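PDB 3OM8: probable hydrolase from Pseudomonas aeruginosa, which probably hydrolyses an ester or lactone bond as a member of the alpha/beta hydrolase family, possibly acting as a 3-oxoadipate enol-lactonase. Local coordinates for residues T126-A134 / V195-L204. Numbering follows the deposited sequence.
Sequences TSAWLGPAA and VRDTDLRAQL
Where the helical insertion of this alpha/beta hydrolase leaves the core and returns to it, the loop leading out of the core meets the end of the insertion's last helix and the loop that follows, and Trp129 of the outgoing loop lies against Arg201 and Asp199 of the returning one. The contact illustrates how a salt bridge can hold a cation flat for stacking. The Arg201 guanidinium lies over one face of the indole, planes 10° apart, with Arg201 CZ 3.9 Å from the centroid of the Trp129 six-membered ring, a cation-pi pair. Asp199 fixes its rotation side-on: Arg201 NE reaches Asp199 OD1 and Arg201 NH2 reaches Asp199 OD2, each at 2.8 Å, on the syn sides but tilted out of the carboxylate plane. OD1 also accepts from the backbone N of Arg201, on the other face of that plane, which closes an Asx turn. With CG of Trp129 anti to its N (chi1 171°), the indole extends beneath this ion pair, and Gly131 N lies over its opposite face, toward the rim.

Alongside, Leu200 N donates to Ala128 O (2.8 Å, 164° at the hydrogen), while Ala128 CB packs on Leu204 CD1. Further on, a water bridges the two segments, accepting from Leu130 N and donating to Val195 O and Thr198 O. Leu130 CD1 meets Val195 CG1 at 3.8 Å, and Ala133 CB rests on Arg196 CG at 3.5 Å.

Arg196, paired with Asp197, also bridges to Asp137 on helix 134-145. Residues 126-134 run from strand 118-124 into that helix, and residues 195-204 continue from the end of helix 185-196; helix 102-113 touches Ala128 and Leu200, and helix 224-233 touches Leu130 and Arg201.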
# COMPACT_ATOMS: atom_id res chain seq x y z
N THR B 126 3.06 -0.42 -13.13
CA THR B 126 3.17 -1.46 -14.13
C THR B 126 2.18 -2.58 -13.85
O THR B 126 1.31 -2.47 -12.99
CB THR B 126 4.60 -2.02 -14.21
OG1 THR B 126 4.72 -2.83 -15.39
CG2 THR B 126 4.92 -2.86 -12.98
N SER B 127 2.33 -3.67 -14.60
CA SER B 127 1.37 -4.75 -14.54
C SER B 127 1.97 -6.02 -15.12
O SER B 127 2.92 -5.97 -15.89
CB SER B 127 0.11 -4.35 -15.30
OG SER B 127 -0.70 -5.47 -15.57
N ALA B 128 1.39 -7.15 -14.74
CA ALA B 128 1.80 -8.44 -15.28
C ALA B 128 0.84 -8.90 -16.37
O ALA B 128 1.09 -9.91 -17.03
CB ALA B 128 1.87 -9.48 -14.18
N TRP B 129 -0.25 -8.17 -16.57
CA TRP B 129 -1.24 -8.55 -17.56
C TRP B 129 -2.24 -7.44 -17.80
O TRP B 129 -3.00 -7.06 -16.91
CB TRP B 129 -1.97 -9.83 -17.15
CG TRP B 129 -3.16 -10.16 -18.02
CD1 TRP B 129 -3.14 -10.68 -19.29
CD2 TRP B 129 -4.54 -10.01 -17.67
NE1 TRP B 129 -4.42 -10.85 -19.74
CE2 TRP B 129 -5.30 -10.46 -18.77
CE3 TRP B 129 -5.22 -9.55 -16.53
CZ2 TRP B 129 -6.70 -10.45 -18.77
CZ3 TRP B 129 -6.60 -9.55 -16.53
CH2 TRP B 129 -7.33 -9.99 -17.64
N LEU B 130 -2.25 -6.92 -19.03
CA LEU B 130 -3.09 -5.79 -19.39
C LEU B 130 -4.20 -6.14 -20.38
O LEU B 130 -4.74 -5.26 -21.05
CB LEU B 130 -2.22 -4.64 -19.91
CG LEU B 130 -1.29 -4.03 -18.85
CD1 LEU B 130 -0.27 -3.08 -19.46
CD2 LEU B 130 -2.11 -3.32 -17.80
N GLY B 131 -4.55 -7.43 -20.46
CA GLY B 131 -5.64 -7.89 -21.30
C GLY B 131 -6.98 -7.33 -20.86
O GLY B 131 -7.06 -6.60 -19.87
N PRO B 132 -8.06 -7.67 -21.59
CA PRO B 132 -8.09 -8.53 -22.78
C PRO B 132 -7.25 -7.97 -23.93
O PRO B 132 -7.09 -6.75 -24.03
CB PRO B 132 -9.58 -8.53 -23.17
CG PRO B 132 -10.31 -8.15 -21.93
CD PRO B 132 -9.40 -7.16 -21.26
N ALA B 133 -6.72 -8.84 -24.78
CA ALA B 133 -5.83 -8.41 -25.87
C ALA B 133 -6.51 -7.53 -26.93
O ALA B 133 -5.85 -6.70 -27.57
CB ALA B 133 -5.18 -9.63 -26.53
N ALA B 134 -7.82 -7.68 -27.09
CA ALA B 134 -8.58 -6.94 -28.12
C ALA B 134 -8.27 -5.45 -28.17
O ALA B 134 -8.06 -4.88 -29.23
CB ALA B 134 -10.08 -7.15 -27.93
N VAL B 195 2.96 -5.68 -25.35
CA VAL B 195 2.00 -5.61 -24.25
C VAL B 195 0.85 -6.59 -24.45
O VAL B 195 0.50 -7.35 -23.55
CB VAL B 195 1.41 -4.21 -24.11
CG1 VAL B 195 0.32 -4.21 -23.07
CG2 VAL B 195 2.48 -3.20 -23.77
N ARG B 196 0.27 -6.57 -25.64
CA ARG B 196 -0.84 -7.44 -25.99
C ARG B 196 -0.57 -8.91 -25.66
O ARG B 196 -1.42 -9.59 -25.10
CB ARG B 196 -1.19 -7.30 -27.47
CG ARG B 196 -2.33 -8.19 -27.95
CD ARG B 196 -2.28 -8.35 -29.48
NE ARG B 196 -0.98 -8.89 -29.89
CZ ARG B 196 -0.40 -8.68 -31.06
NH1 ARG B 196 -0.98 -7.92 -31.99
NH2 ARG B 196 0.78 -9.22 -31.30
N ASP B 197 0.62 -9.38 -26.00
CA ASP B 197 0.95 -10.80 -25.87
C ASP B 197 1.36 -11.20 -24.46
O ASP B 197 1.69 -12.35 -24.20
CB ASP B 197 2.06 -11.18 -26.84
CG ASP B 197 1.65 -11.02 -28.30
OD1 ASP B 197 0.42 -10.98 -28.58
OD2 ASP B 197 2.55 -10.92 -29.16
N THR B 198 1.35 -10.24 -23.54
CA THR B 198 1.92 -10.47 -22.22
C THR B 198 0.92 -10.91 -21.16
O THR B 198 -0.06 -10.22 -20.88
CB THR B 198 2.62 -9.21 -21.72
OG1 THR B 198 3.76 -8.95 -22.55
CG2 THR B 198 3.06 -9.39 -20.27
N ASP B 199 1.17 -12.08 -20.56
CA ASP B 199 0.52 -12.45 -19.31
C ASP B 199 1.51 -13.17 -18.38
O ASP B 199 1.69 -14.38 -18.48
CB ASP B 199 -0.72 -13.31 -19.54
CG ASP B 199 -1.51 -13.55 -18.25
OD1 ASP B 199 -1.10 -13.03 -17.20
OD2 ASP B 199 -2.53 -14.26 -18.29
N LEU B 200 2.13 -12.42 -17.47
CA LEU B 200 3.15 -13.00 -16.60
C LEU B 200 2.61 -13.51 -15.26
O LEU B 200 3.34 -14.10 -14.48
CB LEU B 200 4.29 -11.99 -16.36
CG LEU B 200 4.93 -11.49 -17.65
CD1 LEU B 200 6.08 -10.54 -17.37
CD2 LEU B 200 5.41 -12.68 -18.50
N ARG B 201 1.32 -13.30 -15.01
CA ARG B 201 0.73 -13.56 -13.69
C ARG B 201 1.13 -14.92 -13.08
O ARG B 201 1.57 -14.99 -11.93
CB ARG B 201 -0.79 -13.41 -13.72
CG ARG B 201 -1.30 -11.99 -14.00
CD ARG B 201 -2.82 -11.96 -14.18
NE ARG B 201 -3.23 -12.70 -15.37
CZ ARG B 201 -4.49 -13.01 -15.66
NH1 ARG B 201 -5.48 -12.64 -14.85
NH2 ARG B 201 -4.77 -13.70 -16.77
N ALA B 202 1.01 -15.99 -13.85
CA ALA B 202 1.27 -17.33 -13.34
C ALA B 202 2.76 -17.63 -13.15
O ALA B 202 3.13 -18.66 -12.59
CB ALA B 202 0.63 -18.37 -14.26
N GLN B 203 3.61 -16.72 -13.62
CA GLN B 203 5.05 -16.93 -13.60
C GLN B 203 5.75 -16.13 -12.51
O GLN B 203 6.88 -16.44 -12.14
CB GLN B 203 5.66 -16.55 -14.95
CG GLN B 203 5.11 -17.33 -16.14
CD GLN B 203 5.52 -16.72 -17.47
OE1 GLN B 203 4.68 -16.27 -18.24
NE2 GLN B 203 6.82 -16.71 -17.74
N LEU B 204 5.07 -15.11 -11.99
CA LEU B 204 5.69 -14.23 -11.01
C LEU B 204 6.29 -14.99 -9.82
O LEU B 204 7.38 -14.66 -9.35
CB LEU B 204 4.68 -13.19 -10.52
CG LEU B 204 4.15 -12.23 -11.59
CD1 LEU B 204 3.28 -11.17 -10.95
CD2 LEU B 204 5.31 -11.61 -12.37
O HOH W 1 -1.44 -8.08 -21.46